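Long-range contacts in 2-Cys peroxiredoxin (Plasmodium yoelii, PDB 2H01), which probably reduces hydrogen peroxide and organic hydroperoxides to water and alcohols as a thiol-specific thioredoxin peroxidase of the parasite's antioxidant defence: residues A6-A11 and E22-S26; K32-F38 and N65-C71. All blocks are in the same frame, centred on the assembly; numbering follows the deposited sequence.

Contact 1 (A6-A11 and E22-S26); sequences APSFKA and EVSLS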
ATOM      1  N   ALA A   6      -9.019   3.240  -9.447  1.00 38.45           N
ATOM      2  CA  ALA A   6      -7.603   3.465  -9.198  1.00 36.51           C
ATOM      3  C   ALA A   6      -6.908   2.758 -10.365  1.00 35.15           C
ATOM      4  O   ALA A   6      -7.382   1.719 -10.831  1.00 35.10           O
ATOM      5  CB  ALA A   6      -7.185   2.830  -7.882  1.00 36.63           C
ATOM      6  N   PRO A   7      -5.790   3.316 -10.858  1.00 32.72           N
ATOM      7  CA  PRO A   7      -5.035   2.733 -11.972  1.00 30.32           C
ATOM      8  C   PRO A   7      -4.791   1.248 -11.740  1.00 28.48           C
ATOM      9  O   PRO A   7      -4.078   0.869 -10.812  1.00 27.02           O
ATOM     10  CB  PRO A   7      -3.751   3.547 -11.963  1.00 31.40           C
ATOM     11  CG  PRO A   7      -4.247   4.904 -11.561  1.00 31.36           C
ATOM     12  CD  PRO A   7      -5.158   4.567 -10.403  1.00 32.26           C
ATOM     13  N   SER A   8      -5.379   0.405 -12.580  1.00 27.54           N
ATOM     14  CA  SER A   8      -5.229  -1.031 -12.397  1.00 27.82           C
ATOM     15  C   SER A   8      -3.834  -1.554 -12.722  1.00 28.82           C
ATOM     16  O   SER A   8      -2.972  -0.817 -13.209  1.00 28.72           O
ATOM     17  CB  SER A   8      -6.281  -1.781 -13.222  1.00 26.52           C
ATOM     18  OG  SER A   8      -6.159  -1.495 -14.602  1.00 24.98           O
ATOM     19  N   PHE A   9      -3.608  -2.827 -12.409  1.00 28.56           N
ATOM     20  CA  PHE A   9      -2.325  -3.465 -12.690  1.00 27.98           C
ATOM     21  C   PHE A   9      -2.390  -4.978 -12.483  1.00 28.48           C
ATOM     22  O   PHE A   9      -3.297  -5.502 -11.834  1.00 28.58           O
ATOM     23  CB  PHE A   9      -1.200  -2.844 -11.830  1.00 25.98           C
ATOM     24  CG  PHE A   9      -1.408  -2.988 -10.337  1.00 25.24           C
ATOM     25  CD1 PHE A   9      -1.292  -4.226  -9.717  1.00 24.51           C
ATOM     26  CD2 PHE A   9      -1.737  -1.881  -9.558  1.00 23.77           C
ATOM     27  CE1 PHE A   9      -1.504  -4.360  -8.347  1.00 24.82           C
ATOM     28  CE2 PHE A   9      -1.951  -2.004  -8.187  1.00 23.49           C
ATOM     29  CZ  PHE A   9      -1.835  -3.245  -7.581  1.00 24.41           C
ATOM     30  N   LYS A  10      -1.454  -5.658 -13.118  1.00 28.62           N
ATOM     31  CA  LYS A  10      -1.251  -7.079 -12.955  1.00 29.42           C
ATOM     32  C   LYS A  10       0.229  -7.336 -12.712  1.00 29.35           C
ATOM     33  O   LYS A  10       1.027  -7.270 -13.622  1.00 30.05           O
ATOM     34  CB  LYS A  10      -1.699  -7.815 -14.213  1.00 29.39           C
ATOM     35  CG  LYS A  10      -2.172  -9.222 -13.951  1.00 32.29           C
ATOM     36  CD  LYS A  10      -1.743 -10.204 -15.008  1.00 34.67           C
ATOM     37  CE  LYS A  10      -2.124  -9.738 -16.395  1.00 36.80           C
ATOM     38  NZ  LYS A  10      -3.408 -10.305 -16.877  1.00 38.12           N
ATOM     39  N   ALA A  11       0.595  -7.609 -11.474  1.00 28.89           N
ATOM     40  CA  ALA A  11       2.016  -7.783 -11.152  1.00 29.47           C
ATOM     41  C   ALA A  11       2.425  -9.110 -10.535  1.00 29.51           C
ATOM     42  O   ALA A  11       1.614  -9.796  -9.917  1.00 28.98           O
ATOM     43  CB  ALA A  11       2.477  -6.646 -10.236  1.00 29.39           C
ATOM     44  N   GLU A  22       0.768 -14.109  -8.970  1.00 31.32           N
ATOM     45  CA  GLU A  22       0.354 -12.907  -9.659  1.00 33.63           C
ATOM     46  C   GLU A  22      -0.749 -12.214  -8.876  1.00 33.20           C
ATOM     47  O   GLU A  22      -1.577 -12.861  -8.240  1.00 34.18           O
ATOM     48  CB  GLU A  22      -0.141 -13.263 -11.054  1.00 36.40           C
ATOM     49  CG  GLU A  22      -0.609 -12.074 -11.873  1.00 44.08           C
ATOM     50  CD  GLU A  22      -1.058 -12.487 -13.261  1.00 49.13           C
ATOM     51  OE1 GLU A  22      -1.964 -13.348 -13.356  1.00 50.86           O
ATOM     52  OE2 GLU A  22      -0.501 -11.958 -14.249  1.00 51.26           O
ATOM     53  N   VAL A  23      -0.712 -10.890  -8.855  1.00 32.73           N
ATOM     54  CA  VAL A  23      -1.760 -10.103  -8.237  1.00 32.19           C
ATOM     55  C   VAL A  23      -2.260  -8.968  -9.111  1.00 32.65           C
ATOM     56  O   VAL A  23      -1.489  -8.243  -9.718  1.00 32.93           O
ATOM     57  CB  VAL A  23      -1.335  -9.497  -6.898  1.00 33.48           C
ATOM     58  CG1 VAL A  23      -2.409  -8.540  -6.405  1.00 33.51           C
ATOM     59  CG2 VAL A  23      -1.085 -10.557  -5.888  1.00 33.66           C
ATOM     60  N   SER A  24      -3.569  -8.798  -9.125  1.00 31.91           N
ATOM     61  CA  SER A  24      -4.195  -7.715  -9.874  1.00 29.93           C
ATOM     62  C   SER A  24      -4.962  -6.888  -8.857  1.00 28.68           C
ATOM     63  O   SER A  24      -5.499  -7.418  -7.892  1.00 28.07           O
ATOM     64  CB  SER A  24      -5.175  -8.260 -10.926  1.00 31.99           C
ATOM     65  OG  SER A  24      -4.521  -9.014 -11.938  1.00 35.03           O
ATOM     66  N   LEU A  25      -5.009  -5.586  -9.063  1.00 27.55           N
ATOM     67  CA  LEU A  25      -5.720  -4.741  -8.131  1.00 25.74           C
ATOM     68  C   LEU A  25      -7.170  -5.198  -8.051  1.00 26.05           C
ATOM     69  O   LEU A  25      -7.749  -5.281  -6.966  1.00 27.84           O
ATOM     70  CB  LEU A  25      -5.654  -3.289  -8.591  1.00 22.82           C
ATOM     71  CG  LEU A  25      -6.178  -2.288  -7.572  1.00 18.60           C
ATOM     72  CD1 LEU A  25      -5.516  -2.543  -6.239  1.00 20.28           C
ATOM     73  CD2 LEU A  25      -5.900  -0.883  -8.041  1.00 16.95           C
ATOM     74  N   SER A  26      -7.725  -5.520  -9.214  1.00 27.47           N
ATOM     75  CA  SER A  26      -9.109  -5.953  -9.356  1.00 29.27           C
ATOM     76  C   SER A  26      -9.468  -7.232  -8.609  1.00 30.04           C
ATOM     77  O   SER A  26     -10.648  -7.517  -8.416  1.00 30.23           O
ATOM     78  CB  SER A  26      -9.460  -6.110 -10.852  1.00 27.91           C
ATOM     79  OG  SER A  26      -8.739  -7.180 -11.444  1.00 27.69           O
TER
HETATM   80  O   HOH W   1      -6.308  -4.518 -11.441  1.00 28.63           O

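Contact 2 (K32-F38 and N65-C71); sequences KYVLLYF and NVELLGC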
ATOM      1  N   LYS A  32     -11.892  -6.719  -0.290  1.00 28.62           N
ATOM      2  CA  LYS A  32     -10.946  -6.132   0.637  1.00 28.47           C
ATOM      3  C   LYS A  32     -10.797  -4.645   0.344  1.00 27.47           C
ATOM      4  O   LYS A  32     -10.984  -4.225  -0.783  1.00 29.37           O
ATOM      5  CB  LYS A  32      -9.597  -6.800   0.439  1.00 29.01           C
ATOM      6  CG  LYS A  32      -9.133  -7.602   1.597  1.00 31.77           C
ATOM      7  CD  LYS A  32      -9.933  -8.869   1.760  1.00 34.65           C
ATOM      8  CE  LYS A  32      -9.296  -9.738   2.807  1.00 38.22           C
ATOM      9  NZ  LYS A  32      -9.460  -9.110   4.130  1.00 38.81           N
ATOM     10  N   TYR A  33     -10.418  -3.851   1.341  1.00 25.82           N
ATOM     11  CA  TYR A  33      -9.952  -2.504   1.051  1.00 23.63           C
ATOM     12  C   TYR A  33      -8.470  -2.769   0.796  1.00 21.85           C
ATOM     13  O   TYR A  33      -7.937  -3.769   1.279  1.00 20.71           O
ATOM     14  CB  TYR A  33     -10.098  -1.587   2.272  1.00 23.94           C
ATOM     15  CG  TYR A  33     -11.514  -1.316   2.696  1.00 22.49           C
ATOM     16  CD1 TYR A  33     -12.289  -2.320   3.282  1.00 23.82           C
ATOM     17  CD2 TYR A  33     -12.076  -0.051   2.528  1.00 21.02           C
ATOM     18  CE1 TYR A  33     -13.596  -2.070   3.699  1.00 24.92           C
ATOM     19  CE2 TYR A  33     -13.378   0.220   2.938  1.00 22.84           C
ATOM     20  CZ  TYR A  33     -14.135  -0.796   3.522  1.00 24.66           C
ATOM     21  OH  TYR A  33     -15.423  -0.548   3.916  1.00 23.59           O
ATOM     22  N   VAL A  34      -7.800  -1.897   0.054  1.00 19.99           N
ATOM     23  CA  VAL A  34      -6.385  -2.124  -0.224  1.00 19.30           C
ATOM     24  C   VAL A  34      -5.511  -0.953   0.187  1.00 18.80           C
ATOM     25  O   VAL A  34      -5.842   0.190  -0.098  1.00 19.30           O
ATOM     26  CB  VAL A  34      -6.133  -2.378  -1.731  1.00 18.95           C
ATOM     27  CG1 VAL A  34      -4.636  -2.615  -1.980  1.00 17.10           C
ATOM     28  CG2 VAL A  34      -6.955  -3.576  -2.210  1.00 16.98           C
ATOM     29  N   LEU A  35      -4.409  -1.248   0.877  1.00 18.07           N
ATOM     30  CA  LEU A  35      -3.456  -0.210   1.251  1.00 17.48           C
ATOM     31  C   LEU A  35      -2.220  -0.512   0.407  1.00 18.38           C
ATOM     32  O   LEU A  35      -1.433  -1.408   0.730  1.00 19.59           O
ATOM     33  CB  LEU A  35      -3.094  -0.255   2.743  1.00 15.42           C
ATOM     34  CG  LEU A  35      -2.391   0.964   3.398  1.00 14.34           C
ATOM     35  CD1 LEU A  35      -0.951   1.093   2.956  1.00 14.57           C
ATOM     36  CD2 LEU A  35      -3.143   2.224   3.057  1.00 14.29           C
ATOM     37  N   LEU A  36      -2.080   0.214  -0.696  1.00 17.68           N
ATOM     38  CA  LEU A  36      -0.941   0.051  -1.590  1.00 17.03           C
ATOM     39  C   LEU A  36       0.095   1.096  -1.205  1.00 18.42           C
ATOM     40  O   LEU A  36      -0.224   2.289  -1.138  1.00 19.69           O
ATOM     41  CB  LEU A  36      -1.362   0.279  -3.048  1.00 14.46           C
ATOM     42  CG  LEU A  36      -0.196   0.299  -4.058  1.00 15.51           C
ATOM     43  CD1 LEU A  36       0.395  -1.101  -4.187  1.00 15.46           C
ATOM     44  CD2 LEU A  36      -0.669   0.799  -5.421  1.00 14.29           C
ATOM     45  N   TYR A  37       1.328   0.663  -0.949  1.00 17.78           N
ATOM     46  CA  TYR A  37       2.381   1.603  -0.586  1.00 17.92           C
ATOM     47  C   TYR A  37       3.628   1.396  -1.429  1.00 19.08           C
ATOM     48  O   TYR A  37       3.910   0.285  -1.875  1.00 19.08           O
ATOM     49  CB  TYR A  37       2.727   1.497   0.913  1.00 17.16           C
ATOM     50  CG  TYR A  37       3.426   0.217   1.343  1.00 15.58           C
ATOM     51  CD1 TYR A  37       2.699  -0.904   1.735  1.00 16.13           C
ATOM     52  CD2 TYR A  37       4.817   0.141   1.375  1.00 14.49           C
ATOM     53  CE1 TYR A  37       3.334  -2.075   2.163  1.00 16.06           C
ATOM     54  CE2 TYR A  37       5.469  -1.024   1.789  1.00 14.96           C
ATOM     55  CZ  TYR A  37       4.720  -2.125   2.185  1.00 16.50           C
ATOM     56  OH  TYR A  37       5.363  -3.259   2.613  1.00 16.19           O
ATOM     57  N   PHE A  38       4.371   2.476  -1.651  1.00 19.79           N
ATOM     58  CA  PHE A  38       5.587   2.424  -2.459  1.00 21.04           C
ATOM     59  C   PHE A  38       6.864   2.781  -1.708  1.00 21.55           C
ATOM     60  O   PHE A  38       6.874   3.641  -0.832  1.00 22.85           O
ATOM     61  CB  PHE A  38       5.500   3.389  -3.655  1.00 19.95           C
ATOM     62  CG  PHE A  38       4.477   3.015  -4.683  1.00 19.90           C
ATOM     63  CD1 PHE A  38       3.146   3.386  -4.529  1.00 21.88           C
ATOM     64  CD2 PHE A  38       4.845   2.291  -5.814  1.00 21.11           C
ATOM     65  CE1 PHE A  38       2.183   3.042  -5.494  1.00 22.81           C
ATOM     66  CE2 PHE A  38       3.895   1.937  -6.786  1.00 23.21           C
ATOM     67  CZ  PHE A  38       2.559   2.318  -6.621  1.00 23.91           C
ATOM     68  N   ASN A  65     -10.359  -5.473   7.572  1.00 22.79           N
ATOM     69  CA  ASN A  65     -10.519  -6.041   6.240  1.00 23.42           C
ATOM     70  C   ASN A  65      -9.722  -5.287   5.167  1.00 23.31           C
ATOM     71  O   ASN A  65     -10.234  -4.991   4.081  1.00 21.78           O
ATOM     72  CB  ASN A  65     -12.011  -6.079   5.885  1.00 23.67           C
ATOM     73  CG  ASN A  65     -12.331  -7.099   4.813  1.00 25.93           C
ATOM     74  OD1 ASN A  65     -11.583  -8.058   4.611  1.00 27.27           O
ATOM     75  ND2 ASN A  65     -13.455  -6.907   4.126  1.00 28.81           N
ATOM     76  N   VAL A  66      -8.463  -4.996   5.490  1.00 24.28           N
ATOM     77  CA  VAL A  66      -7.557  -4.288   4.589  1.00 24.88           C
ATOM     78  C   VAL A  66      -6.401  -5.179   4.153  1.00 26.00           C
ATOM     79  O   VAL A  66      -5.735  -5.804   4.982  1.00 27.10           O
ATOM     80  CB  VAL A  66      -6.950  -3.044   5.254  1.00 23.16           C
ATOM     81  CG1 VAL A  66      -5.912  -2.421   4.323  1.00 22.34           C
ATOM     82  CG2 VAL A  66      -8.042  -2.041   5.584  1.00 22.22           C
ATOM     83  N   GLU A  67      -6.166  -5.208   2.846  1.00 25.98           N
ATOM     84  CA  GLU A  67      -5.099  -5.996   2.242  1.00 25.91           C
ATOM     85  C   GLU A  67      -3.877  -5.105   1.997  1.00 25.19           C
ATOM     86  O   GLU A  67      -3.967  -4.095   1.301  1.00 25.64           O
ATOM     87  CB  GLU A  67      -5.589  -6.580   0.910  1.00 27.05           C
ATOM     88  CG  GLU A  67      -4.604  -7.506   0.198  1.00 26.86           C
ATOM     89  CD  GLU A  67      -4.456  -8.848   0.884  1.00 26.99           C
ATOM     90  OE1 GLU A  67      -5.432  -9.322   1.520  1.00 28.60           O
ATOM     91  OE2 GLU A  67      -3.368  -9.441   0.772  1.00 26.29           O
ATOM     92  N   LEU A  68      -2.738  -5.486   2.566  1.00 24.45           N
ATOM     93  CA  LEU A  68      -1.507  -4.716   2.408  1.00 23.82           C
ATOM     94  C   LEU A  68      -0.720  -5.143   1.181  1.00 22.97           C
ATOM     95  O   LEU A  68      -0.507  -6.332   0.967  1.00 23.75           O
ATOM     96  CB  LEU A  68      -0.597  -4.885   3.621  1.00 24.28           C
ATOM     97  CG  LEU A  68      -0.844  -4.074   4.888  1.00 26.44           C
ATOM     98  CD1 LEU A  68       0.276  -4.370   5.892  1.00 26.78           C
ATOM     99  CD2 LEU A  68      -0.873  -2.593   4.543  1.00 29.72           C
ATOM    100  N   LEU A  69      -0.288  -4.166   0.385  1.00 20.20           N
ATOM    101  CA  LEU A  69       0.511  -4.440  -0.807  1.00 17.15           C
ATOM    102  C   LEU A  69       1.692  -3.472  -0.854  1.00 17.09           C
ATOM    103  O   LEU A  69       1.511  -2.262  -0.963  1.00 16.95           O
ATOM    104  CB  LEU A  69      -0.343  -4.305  -2.081  1.00 17.21           C
ATOM    105  CG  LEU A  69      -1.500  -5.313  -2.241  1.00 14.39           C
ATOM    106  CD1 LEU A  69      -2.234  -5.058  -3.541  1.00 14.29           C
ATOM    107  CD2 LEU A  69      -0.963  -6.744  -2.224  1.00 14.29           C
ATOM    108  N   GLY A  70       2.899  -4.020  -0.739  1.00 18.41           N
ATOM    109  CA  GLY A  70       4.112  -3.221  -0.792  1.00 20.49           C
ATOM    110  C   GLY A  70       4.710  -3.270  -2.188  1.00 21.17           C
ATOM    111  O   GLY A  70       4.909  -4.343  -2.745  1.00 21.65           O
ATOM    112  N   CYS A  71       5.016  -2.114  -2.757  1.00 21.51           N
ATOM    113  CA  CYS A  71       5.546  -2.084  -4.107  1.00 22.96           C
ATOM    114  C   CYS A  71       6.842  -1.287  -4.299  1.00 23.65           C
ATOM    115  O   CYS A  71       6.977  -0.169  -3.798  1.00 23.78           O
ATOM    116  CB  CYS A  71       4.460  -1.531  -5.032  1.00 24.35           C
ATOM    117  SG  CYS A  71       4.883  -1.377  -6.784  1.00 27.54           S
TER

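Contact 1 (A6-A11 and E22-S26)
The N-terminal beta hairpin of the peroxiredoxin fold, strands 10-14 and 20-24, opens here: residues 6-9 lead into it, with K10 and A11 its first strand residues, and 22-26 leave it through a 3-10 turn, the two segments running antiparallel. A6 starts the contact, its CB 3.9 Å from CD2 of L25; both side chains also touch Y111 and I127, so this end is sealed by apolar packing. The carbonyl of P7 passes over the same leucine, O to L25 CD2 3.8 Å. At F9 the ring folds back over the 3-10 turn: CB of L25 lies 4.0 Å from the ring centroid, 17° off its normal, a CH-pi contact over the face, while I107 of helix 106-110 also touches the ring. The carbonyl O of F9 accepts a hydrogen bond from L25 N (3.3 Å) and a CA-H...O contact from S24 CA (3.1 Å). A water ties the turn to the lead-in, donating to F9 O at 3.2 Å and accepting from S26 N at 2.8 Å. K10 and S24 form a non-hydrogen-bonded pair, CA to CA 4.3 Å, with their side chains on one face. A11 and V23, the hydrogen-bonded pair, point their side chains to the opposite face, and their two backbone hydrogen bonds are A11 N to V23 O and V23 N to A11 O, both 2.8 Å.

Contact 2 (K32-F38 and N65-C71)
Strands 33-38 and 66-71 lie side by side and parallel in the central sheet of the thioredoxin-like fold, axes 4.4 Å apart at closest and 23° askew. Six backbone hydrogen bonds of 2.8 to 3.0 Å, from Y33 N to N65 O through C71 N to Y37 O, hold the register. A close fit is at G70: lacking a side chain, it forms a hollow into which the Y37 ring swings, its centroid 3.4 Å from G70 CA in a CH-pi contact; a CB there would clash with the tyrosine OH. On that face L35 CB also fits between V66 CG1 (3.9 Å) and L68 CD2 (3.7 Å). On the other face, V34 CG1 meets L69 CD1 at 3.8 Å, L36 CD1 rests 3.9 Å from L69 CB, and the F38 ring meets the C71 sulfur obliquely, CE2 to SG 3.5 Å. At the N-terminal ends of the strands, K32 NZ reaches N65 OD1 in a very short 2.4 Å hydrogen bond. Helices 147-163 and 49-56 cover the face of Y33, L35 and Y37, E161 hydrogen-bonding the Y33 hydroxyl; F28 packs on V34 and L69 opposite, while strands 119-127 and 98-101 flank the pair within the sheet.

In the fold
From the N terminus the chain first closes contact 1, a short hairpin loop with ten residues between its segments. Contact 2 opens only afterwards, as the chain passes from strand 20-24 into strand 33-38, and closes after a longer excursion of 26 residues, more than half of them helical: a right-handed beta-alpha-beta crossover as in other thioredoxin-like folds. The contacts therefore follow in series, neither nested nor crossed. Yet they meet in space, F9 CE2 lying 4.1 Å from L36 CD2, with centres about 11 Å apart. Strand 98-101 bridges them, pairing with strand 10-14 and with strand 66-72, so the N-terminal hairpin joins the same sheet as the central parallel pair.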